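Local atomic coordinates of phosphate-binding protein (Xanthomonas axonopodis pv. citri, PDB entry 5UB3), a protein that probably serves as a periplasmic receptor of the phosphonate-binding protein family, paired with a diguanylate cyclase, and is seen here with chloride bound. Residues M51-Y54 / L55-R59; A15-Y18 / E19-K22. All coordinates share one frame; numbering follows the deposited sequence. Where two conformers were deposited one is given.

Contact 1. Residues M51-Y54 / L55-R59; sequences MSSY and LRRGR
Ser53 OG accepts two hydrogen bonds from one guanidinium group: Arg57 NH2 donates over 2.9 Å and Arg57 NE over 3.0 Å to this same oxygen. The hydroxyl lies close to the guanidinium plane, so Arg57 meets it with its NE side edge-on, a fork closing on a single atom. Two torsions bring the groups together: OG stands anti to the Ser53 backbone N (chi1 -176°), and the arginine chain, straight at chi2, bends back at chi3. The pair is further tied by the helical bond from Arg57 N to Ser53 O. Once placed, the same guanidinium crosses the side chain of Tyr54 obliquely, with Arg57 NH2 3.5 Å from Tyr54 CD1 and the two planes 58° apart; Tyr54 CA sits over one guanidinium face. One residue earlier on the helix, Arg56 makes a looser i to i+4 bond, its NH1 reaching Ser52 OG over 3.2 Å with the oxygen 24° out of the guanidinium plane. Ser52 OG also has a weak bond to Ser78 OG.

All this lies on the C-terminal turn of helix 48-56, which ends in a Schellman motif: Gly58, with positive phi, leaves helical geometry, Arg59 N returns 2.8 Å to Tyr54 O, and Gly58 N bonds Leu55 O over 2.9 Å. The reversal brings Arg59 CB to within 4.1 Å of Tyr54 CB, while the arginine chain turns away at chi2.

A different flank of the helix is apolar. Here Leu55 CD1 rests 3.9 Å from Met51 CG, beside Met51 O, which accepts the helical bond from Leu55 N, and both side chains pack on Leu73 of helix 67-75.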
loop_
_atom_site.group_PDB
_atom_site.type_symbol
_atom_site.label_atom_id
_atom_site.label_comp_id
_atom_site.label_asym_id
_atom_site.label_seq_id
_atom_site.Cartn_x
_atom_site.Cartn_y
_atom_site.Cartn_z
ATOM N N MET A 51 -5.376 12.557 1.301
ATOM C CA MET A 51 -6.501 11.691 0.984
ATOM C C MET A 51 -7.440 11.652 2.190
ATOM O O MET A 51 -8.667 11.677 2.047
ATOM C CB MET A 51 -6.024 10.296 0.661
ATOM C CG MET A 51 -7.204 9.369 0.353
ATOM S SD MET A 51 -8.352 9.896 -0.934
ATOM C CE MET A 51 -7.493 9.272 -2.367
ATOM N N SER A 52 -6.836 11.610 3.387
ATOM C CA SER A 52 -7.621 11.709 4.621
ATOM C C SER A 52 -8.413 12.988 4.666
ATOM O O SER A 52 -9.574 12.954 5.043
ATOM C CB SER A 52 -6.799 11.493 5.894
ATOM O OG SER A 52 -7.557 11.848 7.055
ATOM N N SER A 53 -7.816 14.100 4.269
ATOM C CA SER A 53 -8.569 15.349 4.168
ATOM C C SER A 53 -9.747 15.289 3.192
ATOM O O SER A 53 -10.869 15.693 3.541
ATOM C CB SER A 53 -7.603 16.493 3.783
ATOM O OG SER A 53 -8.307 17.704 3.768
ATOM N N TYR A 54 -9.512 14.761 1.993
ATOM C CA TYR A 54 -10.598 14.515 1.046
ATOM C C TYR A 54 -11.692 13.653 1.607
ATOM O O TYR A 54 -12.890 13.968 1.469
ATOM C CB TYR A 54 -10.118 13.825 -0.235
ATOM C CG TYR A 54 -9.324 14.643 -1.181
ATOM C CD1 TYR A 54 -9.405 16.033 -1.201
ATOM C CD2 TYR A 54 -8.509 14.023 -2.102
ATOM C CE1 TYR A 54 -8.688 16.782 -2.116
ATOM C CE2 TYR A 54 -7.778 14.756 -3.003
ATOM C CZ TYR A 54 -7.887 16.149 -3.007
ATOM O OH TYR A 54 -7.184 16.892 -3.892
ATOM N N LEU A 55 -11.289 12.537 2.198
ATOM C CA LEU A 55 -12.273 11.611 2.763
ATOM C C LEU A 55 -13.111 12.287 3.810
ATOM O O LEU A 55 -14.322 12.257 3.713
ATOM C CB LEU A 55 -11.570 10.384 3.339
ATOM C CG LEU A 55 -11.078 9.419 2.237
ATOM C CD1 LEU A 55 -10.085 8.475 2.894
ATOM C CD2 LEU A 55 -12.253 8.621 1.629
ATOM N N ARG A 56 -12.446 12.936 4.768
ATOM C CA ARG A 56 -13.107 13.641 5.886
ATOM C C ARG A 56 -14.045 14.729 5.344
ATOM O O ARG A 56 -15.126 14.913 5.841
ATOM C CB ARG A 56 -12.093 14.220 6.861
ATOM C CG ARG A 56 -12.729 15.101 7.933
ATOM C CD ARG A 56 -11.790 15.370 9.072
ATOM N NE ARG A 56 -10.558 15.999 8.548
ATOM C CZ ARG A 56 -9.415 15.374 8.286
ATOM N NH1 ARG A 56 -9.293 14.098 8.537
ATOM N NH2 ARG A 56 -8.363 16.058 7.766
ATOM N N ARG A 57 -13.652 15.402 4.273
ATOM C CA ARG A 57 -14.514 16.433 3.693
ATOM C C ARG A 57 -15.548 15.910 2.695
ATOM O O ARG A 57 -16.292 16.704 2.141
ATOM C CB ARG A 57 -13.654 17.518 3.076
ATOM C CG ARG A 57 -12.890 18.322 4.123
ATOM C CD ARG A 57 -12.122 19.418 3.440
ATOM N NE ARG A 57 -10.889 18.905 2.861
ATOM C CZ ARG A 57 -10.505 19.050 1.607
ATOM N NH1 ARG A 57 -11.279 19.657 0.723
ATOM N NH2 ARG A 57 -9.344 18.531 1.228
ATOM N N GLY A 58 -15.633 14.596 2.503
ATOM C CA GLY A 58 -16.616 14.023 1.546
ATOM C C GLY A 58 -16.267 14.217 0.077
ATOM O O GLY A 58 -17.122 14.120 -0.759
ATOM N N ARG A 59 -15.011 14.449 -0.253
ATOM C CA ARG A 59 -14.625 14.626 -1.650
ATOM C C ARG A 59 -14.256 13.322 -2.310
ATOM O O ARG A 59 -14.183 13.276 -3.520
ATOM C CB ARG A 59 -13.426 15.580 -1.794
ATOM C CG ARG A 59 -13.620 16.913 -1.064
ATOM C CD ARG A 59 -14.676 17.777 -1.693
ATOM N NE ARG A 59 -14.639 19.124 -1.043
ATOM C CZ ARG A 59 -15.350 19.454 0.038
ATOM N NH1 ARG A 59 -16.187 18.569 0.588
ATOM N NH2 ARG A 59 -15.245 20.650 0.577
#

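Contact 2. Residues A15-Y18 / E19-K22; sequences ASHY and EQLK
His17 and Gln20 supply the side-chain hydrogen bond of this turn: His17 ND1 donates to Gln20 OE1 over 3.2 Å, with an N-H...O angle of 151°. The acceptor lies at the edge of the imidazole, near its plane, and the nitrogen falls in the plane of the amide carbonyl, on a lone pair. The two side chains lie side by side, pointing the same way, with ring and amide planes 28° apart. Both CG atoms stand anti to their own carbonyl carbon, and the bend at Gln20 chi2 turns the amide oxygen back to the ring. The direction of the bond implies a proton on ND1. At the other end of the amide, Gln20 NE2 has a weak bond to Arg247 O, so both ends of the group have a partner.

Backbone bonds come next, and they are irregular. Helix 14-28 is kinked here: Glu19 N and Gln20 N lack their i to i+4 bonds. Gln20 N bonds His17 O instead, over 3.0 Å, an i to i+3 bond whose donor stands 64° out of the carbonyl plane. Leu21 N is shared between Tyr18 O, at 3.1 Å, and a weak, long bond to His17 O. Lys22 N to Tyr18 O, also 3.1 Å, is the first sound i to i+4 bond after the kink. This helix connects parallel strands 4-8 and 39-42 in a beta-alpha-beta unit, and Tyr18 and Leu21 both touch Ile42 of the second strand.

Van der Waals contact joins Tyr18 to Lys22. With CG anti to the backbone N in each, the two side chains set out alongside one another, Tyr18 CE2 lying 3.9 Å from Lys22 CB.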
loop_
_atom_site.group_PDB
_atom_site.type_symbol
_atom_site.label_atom_id
_atom_site.label_comp_id
_atom_site.label_asym_id
_atom_site.label_seq_id
_atom_site.Cartn_x
_atom_site.Cartn_y
_atom_site.Cartn_z
ATOM N N ALA A 15 -1.694 10.350 -13.655
ATOM C CA ALA A 15 -1.758 10.124 -15.122
ATOM C C ALA A 15 -1.937 8.675 -15.487
ATOM O O ALA A 15 -2.787 8.296 -16.320
ATOM C CB ALA A 15 -0.494 10.665 -15.770
ATOM N N SER A 16 -1.156 7.838 -14.816
ATOM C CA SER A 16 -1.208 6.409 -15.036
ATOM C C SER A 16 -2.286 5.678 -14.215
ATOM O O SER A 16 -2.906 4.717 -14.692
ATOM C CB SER A 16 0.190 5.824 -14.783
ATOM O OG SER A 16 0.112 4.703 -13.936
ATOM N N HIS A 17 -2.545 6.110 -12.987
ATOM C CA HIS A 17 -3.487 5.341 -12.153
ATOM C C HIS A 17 -4.929 5.620 -12.487
ATOM O O HIS A 17 -5.779 4.831 -12.138
ATOM C CB HIS A 17 -3.193 5.562 -10.668
ATOM C CG HIS A 17 -1.824 5.072 -10.285
ATOM N ND1 HIS A 17 -1.477 3.735 -10.342
ATOM C CD2 HIS A 17 -0.695 5.734 -9.954
ATOM C CE1 HIS A 17 -0.209 3.594 -10.007
ATOM N NE2 HIS A 17 0.293 4.795 -9.784
ATOM N N TYR A 18 -5.199 6.766 -13.119
ATOM C CA TYR A 18 -6.555 7.081 -13.587
ATOM C C TYR A 18 -7.170 5.915 -14.298
ATOM O O TYR A 18 -8.290 5.519 -13.991
ATOM C CB TYR A 18 -6.531 8.238 -14.531
ATOM C CG TYR A 18 -7.913 8.676 -14.977
ATOM C CD1 TYR A 18 -8.651 9.596 -14.240
ATOM C CD2 TYR A 18 -8.460 8.164 -16.123
ATOM C CE1 TYR A 18 -9.928 9.975 -14.649
ATOM C CE2 TYR A 18 -9.734 8.487 -16.525
ATOM C CZ TYR A 18 -10.422 9.420 -15.830
ATOM O OH TYR A 18 -11.636 9.734 -16.312
ATOM N N GLU A 19 -6.404 5.350 -15.232
ATOM C CA GLU A 19 -6.849 4.234 -16.092
ATOM C C GLU A 19 -7.176 2.958 -15.343
ATOM O O GLU A 19 -7.861 2.112 -15.840
ATOM C CB GLU A 19 -5.745 3.882 -17.081
ATOM C CG GLU A 19 -5.294 5.010 -18.015
ATOM C CD GLU A 19 -4.032 4.604 -18.762
ATOM O OE1 GLU A 19 -3.019 4.223 -18.119
ATOM O OE2 GLU A 19 -4.065 4.603 -19.999
ATOM N N GLN A 20 -6.560 2.793 -14.186
ATOM C CA GLN A 20 -6.784 1.657 -13.310
ATOM C C GLN A 20 -8.129 1.719 -12.556
ATOM O O GLN A 20 -8.722 0.703 -12.229
ATOM C CB GLN A 20 -5.571 1.560 -12.363
ATOM C CG GLN A 20 -4.281 1.353 -13.161
ATOM C CD GLN A 20 -3.267 0.479 -12.449
ATOM O OE1 GLN A 20 -2.488 0.975 -11.618
ATOM N NE2 GLN A 20 -3.311 -0.858 -12.717
ATOM N N LEU A 21 -8.644 2.930 -12.360
ATOM C CA LEU A 21 -9.834 3.155 -11.616
ATOM C C LEU A 21 -11.098 3.358 -12.459
ATOM O O LEU A 21 -12.182 2.922 -12.058
ATOM C CB LEU A 21 -9.609 4.394 -10.752
ATOM C CG LEU A 21 -8.436 4.265 -9.764
ATOM C CD1 LEU A 21 -8.258 5.639 -9.145
ATOM C CD2 LEU A 21 -8.735 3.245 -8.687
ATOM N N LYS A 22 -10.976 4.013 -13.612
ATOM C CA LYS A 22 -12.173 4.426 -14.358
ATOM C C LYS A 22 -12.994 3.254 -14.838
ATOM O O LYS A 22 -14.220 3.264 -14.689
ATOM C CB LYS A 22 -11.834 5.341 -15.540
ATOM C CG LYS A 22 -13.064 5.757 -16.359
ATOM C CD LYS A 22 -14.036 6.552 -15.490
ATOM C CE LYS A 22 -14.963 7.510 -16.249
ATOM N NZ LYS A 22 -15.719 8.355 -15.273
#

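How the contacts relate
Both contacts are local, each within one helix of the same chain. In chain order contact 2 comes first, on helix 14-28, and contact 1 follows on helix 48-56, with strand 39-42 between them. Their centres lie about 19 Å apart and their nearest atoms about 8 Å apart, so the two do not touch. Strand 4-8 precedes the first helix and pairs in parallel with strands 39-42 and 62-66; contact 1 leads toward the latter. The two helices are thus successive connections among these three parallel strands within one lobe, consistent with the alpha/beta lobes of periplasmic binding proteins.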